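PDB 3SFW: dihydropyrimidinase from Brevibacillus agri, which probably hydrolyses the ring amide bond of dihydropyrimidines such as dihydrouracil, using a zinc pair held in an amidohydrolase TIM-barrel domain. Local coordinates for residues Lys2-Gly8 against Ala40-Thr46; Phe376-Lys382 against Val453-Thr457. Residue numbers count along the deposited sequence, not the author numbering.

The two contacts lie about 27 Å apart between centres, with nearest atoms about 14 Å apart, and they share no strand or helix. Along the chain they are in series: interaction 1 closes within the first 46 residues, before interaction 2 opens at Phe376. Interaction 1 pairs strands 2-6 and 41-44 in the small beta-rich domain, with its centre about 30 Å from that of the chain. Interaction 2, centred about 15 Å from the centre of the chain, fastens the C-terminal segment 453-457 to the loop that leaves helix 361-376 on the catalytic barrel. Strand 49-59 touches both, through Leu50 in interaction 1 and Ile55 and Pro57 in interaction 2, and carries the zinc ligand His58.

Interaction 1 (Lys2-Gly8 against Ala40-Thr46); sequences KKWIRNG and AEVIDAT
Strands 2-6 and 41-44 form a parallel pair at one side of the mixed sheet in the small beta domain, their axes 4.6 Å apart at 28°. Bridges Lys3-Glu41, Trp4-Val42, Ile5-Ile43 and Arg6-Asp44 set the register. The backbone ladder runs Glu41 N to Lys2 O (2.9 Å), Trp4 N to Glu41 O (2.8 Å), Ile43 N to Trp4 O (2.9 Å), Arg6 N to Ile43 O (2.8 Å) and Ala45 N to Arg6 O (2.8 Å). On one face, Trp4 (chi1 t) places CE3 3.8 Å from CG2 of Val42 (t), and Arg6 (m, t, p) turns its NE to Asp20. On the other, Ile5 (m, t) brings CG2 3.7 Å from Ala45 CB, while Ile43 (m, m) packs on Phe436; Lys3 (m, t, t, p), bent at chi4, hydrogen-bonds through NZ to Gly434 O, and Glu41 (t, t) pairs with Arg439. At the end of strand 41-44, Asp44 (chi1 t) forms an Asx turn: its OD1 accepts from Thr46 N at 3.0 Å and from Thr46 OG1 at 2.6 Å.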
loop_
_atom_site.group_PDB
_atom_site.type_symbol
_atom_site.label_atom_id
_atom_site.label_comp_id
_atom_site.label_asym_id
_atom_site.label_seq_id
_atom_site.Cartn_x
_atom_site.Cartn_y
_atom_site.Cartn_z
ATOM N N LYS A 2 -35.286 1.393 43.822
ATOM C CA LYS A 2 -35.212 2.321 42.710
ATOM C C LYS A 2 -34.192 3.388 43.023
ATOM O O LYS A 2 -34.088 3.882 44.166
ATOM C CB LYS A 2 -36.571 2.954 42.425
ATOM C CG LYS A 2 -37.590 1.976 41.852
ATOM C CD LYS A 2 -39.013 2.504 42.042
ATOM C CE LYS A 2 -39.340 3.582 41.043
ATOM N NZ LYS A 2 -40.824 3.805 40.921
ATOM N N LYS A 3 -33.473 3.808 41.992
ATOM C CA LYS A 3 -32.504 4.885 42.125
ATOM C C LYS A 3 -32.708 5.868 40.986
ATOM O O LYS A 3 -32.863 5.455 39.842
ATOM C CB LYS A 3 -31.072 4.326 42.063
ATOM C CG LYS A 3 -30.720 3.393 43.278
ATOM C CD LYS A 3 -29.296 2.843 43.124
ATOM C CE LYS A 3 -28.909 1.890 44.307
ATOM N NZ LYS A 3 -29.738 0.626 44.407
ATOM N N TRP A 4 -32.719 7.151 41.313
ATOM C CA TRP A 4 -33.007 8.216 40.360
ATOM C C TRP A 4 -31.780 9.108 40.304
ATOM O O TRP A 4 -31.497 9.868 41.248
ATOM C CB TRP A 4 -34.212 9.020 40.878
ATOM C CG TRP A 4 -34.829 10.016 39.936
ATOM C CD1 TRP A 4 -34.636 10.138 38.584
ATOM C CD2 TRP A 4 -35.794 11.007 40.297
ATOM N NE1 TRP A 4 -35.403 11.189 38.093
ATOM C CE2 TRP A 4 -36.116 11.734 39.128
ATOM C CE3 TRP A 4 -36.439 11.339 41.502
ATOM C CZ2 TRP A 4 -37.074 12.775 39.129
ATOM C CZ3 TRP A 4 -37.350 12.391 41.511
ATOM C CH2 TRP A 4 -37.663 13.094 40.331
ATOM N N ILE A 5 -30.962 8.921 39.260
ATOM C CA ILE A 5 -29.742 9.672 39.116
ATOM C C ILE A 5 -30.048 10.970 38.377
ATOM O O ILE A 5 -30.409 10.949 37.157
ATOM C CB ILE A 5 -28.655 8.885 38.339
ATOM C CG1 ILE A 5 -28.491 7.451 38.882
ATOM C CG2 ILE A 5 -27.354 9.633 38.314
ATOM C CD1 ILE A 5 -27.503 6.566 38.012
ATOM N N ARG A 6 -29.901 12.086 39.082
ATOM C CA ARG A 6 -30.386 13.402 38.571
ATOM C C ARG A 6 -29.294 14.418 38.266
ATOM O O ARG A 6 -28.246 14.463 38.928
ATOM C CB ARG A 6 -31.352 14.039 39.584
ATOM C CG ARG A 6 -32.527 13.136 39.975
ATOM C CD ARG A 6 -33.606 13.973 40.632
ATOM N NE ARG A 6 -34.200 14.869 39.640
ATOM C CZ ARG A 6 -35.159 15.752 39.910
ATOM N NH1 ARG A 6 -35.610 15.878 41.150
ATOM N NH2 ARG A 6 -35.656 16.511 38.936
ATOM N N ASN A 7 -29.533 15.223 37.234
ATOM C CA ASN A 7 -28.721 16.409 36.988
ATOM C C ASN A 7 -27.369 16.136 36.343
ATOM O O ASN A 7 -26.518 17.021 36.341
ATOM C CB ASN A 7 -28.476 17.197 38.293
ATOM C CG ASN A 7 -29.751 17.505 39.042
ATOM O OD1 ASN A 7 -30.768 17.856 38.430
ATOM N ND2 ASN A 7 -29.714 17.382 40.395
ATOM N N GLY A 8 -27.181 14.929 35.814
ATOM C CA GLY A 8 -25.921 14.560 35.158
ATOM C C GLY A 8 -26.033 14.661 33.632
ATOM O O GLY A 8 -27.124 14.960 33.101
ATOM N N ALA A 40 -37.886 6.694 44.938
ATOM C CA ALA A 40 -36.547 6.325 44.482
ATOM C C ALA A 40 -35.514 7.053 45.297
ATOM O O ALA A 40 -35.745 8.181 45.726
ATOM C CB ALA A 40 -36.365 6.622 42.994
ATOM N N GLU A 41 -34.379 6.408 45.529
ATOM C CA GLU A 41 -33.225 7.097 46.137
ATOM C C GLU A 41 -32.639 8.105 45.136
ATOM O O GLU A 41 -32.257 7.713 44.022
ATOM C CB GLU A 41 -32.144 6.097 46.533
ATOM C CG GLU A 41 -30.901 6.790 47.172
ATOM C CD GLU A 41 -29.743 5.848 47.478
ATOM O OE1 GLU A 41 -29.710 4.688 46.983
ATOM O OE2 GLU A 41 -28.810 6.310 48.160
ATOM N N VAL A 42 -32.580 9.383 45.518
ATOM C CA VAL A 42 -32.040 10.410 44.621
ATOM C C VAL A 42 -30.513 10.421 44.706
ATOM O O VAL A 42 -29.945 10.519 45.792
ATOM C CB VAL A 42 -32.636 11.831 44.883
ATOM C CG1 VAL A 42 -31.886 12.898 44.099
ATOM C CG2 VAL A 42 -34.131 11.878 44.518
ATOM N N ILE A 43 -29.855 10.248 43.555
ATOM C CA ILE A 43 -28.398 10.344 43.458
ATOM C C ILE A 43 -28.079 11.609 42.677
ATOM O O ILE A 43 -28.488 11.765 41.501
ATOM C CB ILE A 43 -27.801 9.132 42.654
ATOM C CG1 ILE A 43 -28.314 7.774 43.165
ATOM C CG2 ILE A 43 -26.277 9.167 42.640
ATOM C CD1 ILE A 43 -28.278 7.605 44.627
ATOM N N ASP A 44 -27.359 12.514 43.310
ATOM C CA ASP A 44 -27.027 13.788 42.683
ATOM C C ASP A 44 -25.773 13.693 41.783
ATOM O O ASP A 44 -24.659 13.496 42.273
ATOM C CB ASP A 44 -26.837 14.838 43.791
ATOM C CG ASP A 44 -26.551 16.221 43.254
ATOM O OD1 ASP A 44 -26.514 16.413 42.027
ATOM O OD2 ASP A 44 -26.356 17.141 44.071
ATOM N N ALA A 45 -25.968 13.812 40.460
ATOM C CA ALA A 45 -24.854 13.717 39.497
ATOM C C ALA A 45 -24.485 15.062 38.877
ATOM O O ALA A 45 -23.831 15.115 37.841
ATOM C CB ALA A 45 -25.178 12.680 38.390
ATOM N N THR A 46 -24.793 16.161 39.585
ATOM C CA THR A 46 -24.371 17.486 39.147
ATOM C C THR A 46 -22.877 17.535 38.891
ATOM O O THR A 46 -22.067 17.130 39.752
ATOM C CB THR A 46 -24.747 18.600 40.226
ATOM O OG1 THR A 46 -26.144 18.545 40.504
ATOM C CG2 THR A 46 -24.420 19.995 39.707
#

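Interaction 2 (Phe376-Lys382 against Val453-Thr457)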
loop_
_atom_site.group_PDB
_atom_site.type_symbol
_atom_site.label_atom_id
_atom_site.label_comp_id
_atom_site.label_asym_id
_atom_site.label_seq_id
_atom_site.Cartn_x
_atom_site.Cartn_y
_atom_site.Cartn_z
ATOM N N PHE A 376 -17.834 -8.887 21.782
ATOM C CA PHE A 376 -17.757 -10.026 22.716
ATOM C C PHE A 376 -19.123 -10.550 23.178
ATOM O O PHE A 376 -19.204 -11.404 24.054
ATOM C CB PHE A 376 -16.848 -9.651 23.901
ATOM C CG PHE A 376 -15.398 -9.599 23.486
ATOM C CD1 PHE A 376 -14.734 -10.780 23.162
ATOM C CD2 PHE A 376 -14.760 -8.378 23.247
ATOM C CE1 PHE A 376 -13.408 -10.751 22.678
ATOM C CE2 PHE A 376 -13.415 -8.337 22.834
ATOM C CZ PHE A 376 -12.762 -9.517 22.461
ATOM N N GLY A 377 -20.179 -10.132 22.492
ATOM C CA GLY A 377 -21.496 -10.842 22.659
ATOM C C GLY A 377 -22.177 -10.520 23.984
ATOM O O GLY A 377 -22.859 -11.374 24.584
ATOM N N MET A 378 -21.987 -9.285 24.458
ATOM C CA MET A 378 -22.537 -8.856 25.763
ATOM C C MET A 378 -23.494 -7.694 25.546
ATOM O O MET A 378 -23.917 -7.097 26.486
ATOM C CB MET A 378 -21.385 -8.352 26.707
ATOM C CG MET A 378 -20.359 -9.472 27.082
ATOM S SD MET A 378 -18.730 -8.810 27.636
ATOM C CE MET A 378 -19.172 -8.281 29.270
ATOM N N PHE A 379 -23.826 -7.374 24.294
ATOM C CA PHE A 379 -24.620 -6.163 24.007
ATOM C C PHE A 379 -26.038 -6.644 23.650
ATOM O O PHE A 379 -26.183 -7.621 22.923
ATOM C CB PHE A 379 -24.025 -5.418 22.796
ATOM C CG PHE A 379 -24.663 -4.071 22.549
ATOM C CD1 PHE A 379 -25.663 -3.923 21.591
ATOM C CD2 PHE A 379 -24.285 -2.970 23.322
ATOM C CE1 PHE A 379 -26.287 -2.655 21.404
ATOM C CE2 PHE A 379 -24.906 -1.760 23.152
ATOM C CZ PHE A 379 -25.882 -1.599 22.179
ATOM N N PRO A 380 -27.083 -5.930 24.094
ATOM C CA PRO A 380 -27.062 -4.656 24.790
ATOM C C PRO A 380 -27.216 -4.817 26.298
ATOM O O PRO A 380 -27.413 -3.820 26.965
ATOM C CB PRO A 380 -28.341 -3.942 24.265
ATOM C CG PRO A 380 -29.305 -5.076 24.019
ATOM C CD PRO A 380 -28.435 -6.266 23.577
ATOM N N GLN A 381 -27.110 -6.032 26.833
ATOM C CA GLN A 381 -27.159 -6.190 28.313
ATOM C C GLN A 381 -26.116 -5.252 28.973
ATOM O O GLN A 381 -26.404 -4.557 29.980
ATOM C CB GLN A 381 -26.850 -7.653 28.748
ATOM C CG GLN A 381 -26.784 -7.785 30.288
ATOM C CD GLN A 381 -26.292 -9.156 30.827
ATOM O OE1 GLN A 381 -26.103 -9.316 32.032
ATOM N NE2 GLN A 381 -26.058 -10.110 29.947
ATOM N N LYS A 382 -24.921 -5.256 28.395
ATOM C CA LYS A 382 -23.796 -4.412 28.855
ATOM C C LYS A 382 -23.396 -3.421 27.755
ATOM O O LYS A 382 -23.724 -3.623 26.557
ATOM C CB LYS A 382 -22.568 -5.273 29.126
ATOM C CG LYS A 382 -22.733 -6.464 30.122
ATOM C CD LYS A 382 -23.298 -5.968 31.433
ATOM C CE LYS A 382 -23.030 -7.051 32.536
ATOM N NZ LYS A 382 -23.654 -6.564 33.805
ATOM N N VAL A 453 -21.049 -13.793 33.000
ATOM C CA VAL A 453 -21.864 -13.407 31.828
ATOM C C VAL A 453 -21.720 -14.425 30.714
ATOM O O VAL A 453 -20.593 -14.719 30.285
ATOM C CB VAL A 453 -21.399 -12.027 31.288
ATOM C CG1 VAL A 453 -22.268 -11.618 30.059
ATOM C CG2 VAL A 453 -21.547 -10.998 32.416
ATOM N N LYS A 454 -22.826 -15.085 30.354
ATOM C CA LYS A 454 -22.820 -16.062 29.237
ATOM C C LYS A 454 -23.010 -15.287 27.944
ATOM O O LYS A 454 -23.992 -14.547 27.810
ATOM C CB LYS A 454 -23.977 -17.102 29.393
ATOM C CG LYS A 454 -23.694 -18.276 30.362
ATOM C CD LYS A 454 -24.862 -19.323 30.335
ATOM C CE LYS A 454 -24.425 -20.800 30.661
ATOM N NZ LYS A 454 -23.282 -20.987 31.632
ATOM N N ARG A 455 -22.009 -15.319 27.064
ATOM C CA ARG A 455 -21.990 -14.410 25.934
ATOM C C ARG A 455 -22.564 -14.996 24.680
ATOM O O ARG A 455 -22.581 -16.227 24.501
ATOM C CB ARG A 455 -20.542 -13.929 25.728
ATOM C CG ARG A 455 -20.069 -13.203 27.022
ATOM C CD ARG A 455 -18.593 -12.711 26.954
ATOM N NE ARG A 455 -17.659 -13.826 26.766
ATOM C CZ ARG A 455 -16.976 -14.043 25.643
ATOM N NH1 ARG A 455 -16.124 -15.079 25.578
ATOM N NH2 ARG A 455 -17.110 -13.196 24.589
ATOM N N SER A 456 -23.144 -14.133 23.847
ATOM C CA SER A 456 -23.786 -14.585 22.635
ATOM C C SER A 456 -22.772 -14.871 21.528
ATOM O O SER A 456 -21.613 -14.414 21.594
ATOM C CB SER A 456 -24.853 -13.559 22.201
ATOM O OG SER A 456 -24.239 -12.332 21.904
ATOM N N THR A 457 -23.183 -15.662 20.545
ATOM C CA THR A 457 -22.316 -15.956 19.394
ATOM C C THR A 457 -22.064 -14.714 18.604
ATOM O O THR A 457 -22.808 -13.731 18.724
ATOM C CB THR A 457 -22.879 -17.052 18.484
ATOM O OG1 THR A 457 -24.228 -16.732 18.160
ATOM C CG2 THR A 457 -22.844 -18.437 19.232
HETATM O O HOH W 1 -25.403 -12.741 26.406
#
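Two hydrogen bonds join these irregular segments, and both use backbone carbonyls where helix 361-376 ends. Ser456 N donates to Gly377 O at 2.9 Å with an N-H...O angle of 171°, and Arg455 NH2 donates to Phe376 O at 2.8 Å and 151°. Gly377 has phi 74° and completes a Schellman motif, the turn by which the chain leaves the helix. Its lack of a side chain also matters for the contact, since an ideal CB would lie 2.3 Å from Ser456 O. Arg455 CA adds a CA-H...O contact to Gly377 O at 3.4 Å. A water lies 2.7 Å from Lys454 O, with only a weak, long approach of 3.4 Å to Gly377 O.

Apolar contacts gather round Val453 and Met378. Met378 CG lies 4.1 Å from Val453 CG1 and 3.7 Å from Arg455 CD, and Lys382 CE comes to 4.2 Å from Val453 CG2. Within 376-382, Lys382 N bonds to Met378 O at 2.8 Å, closing the loop around the cis peptide before Pro380.

Lys382 NZ forms salt bridges with Asp119, Asp390 and Asp392. Segment 453-457 is tied to the barrel by backbone bonds of Val453 with Tyr120 and Arg455 with Gly145, and by Arg455 NH1 to Ser148 OG and Phe122 O. In 376-382, Met378 packs against strands 49-59 and 86-93, and Phe376, at the C-terminal end of helix 361-376, meets Tyr236 edge-to-face.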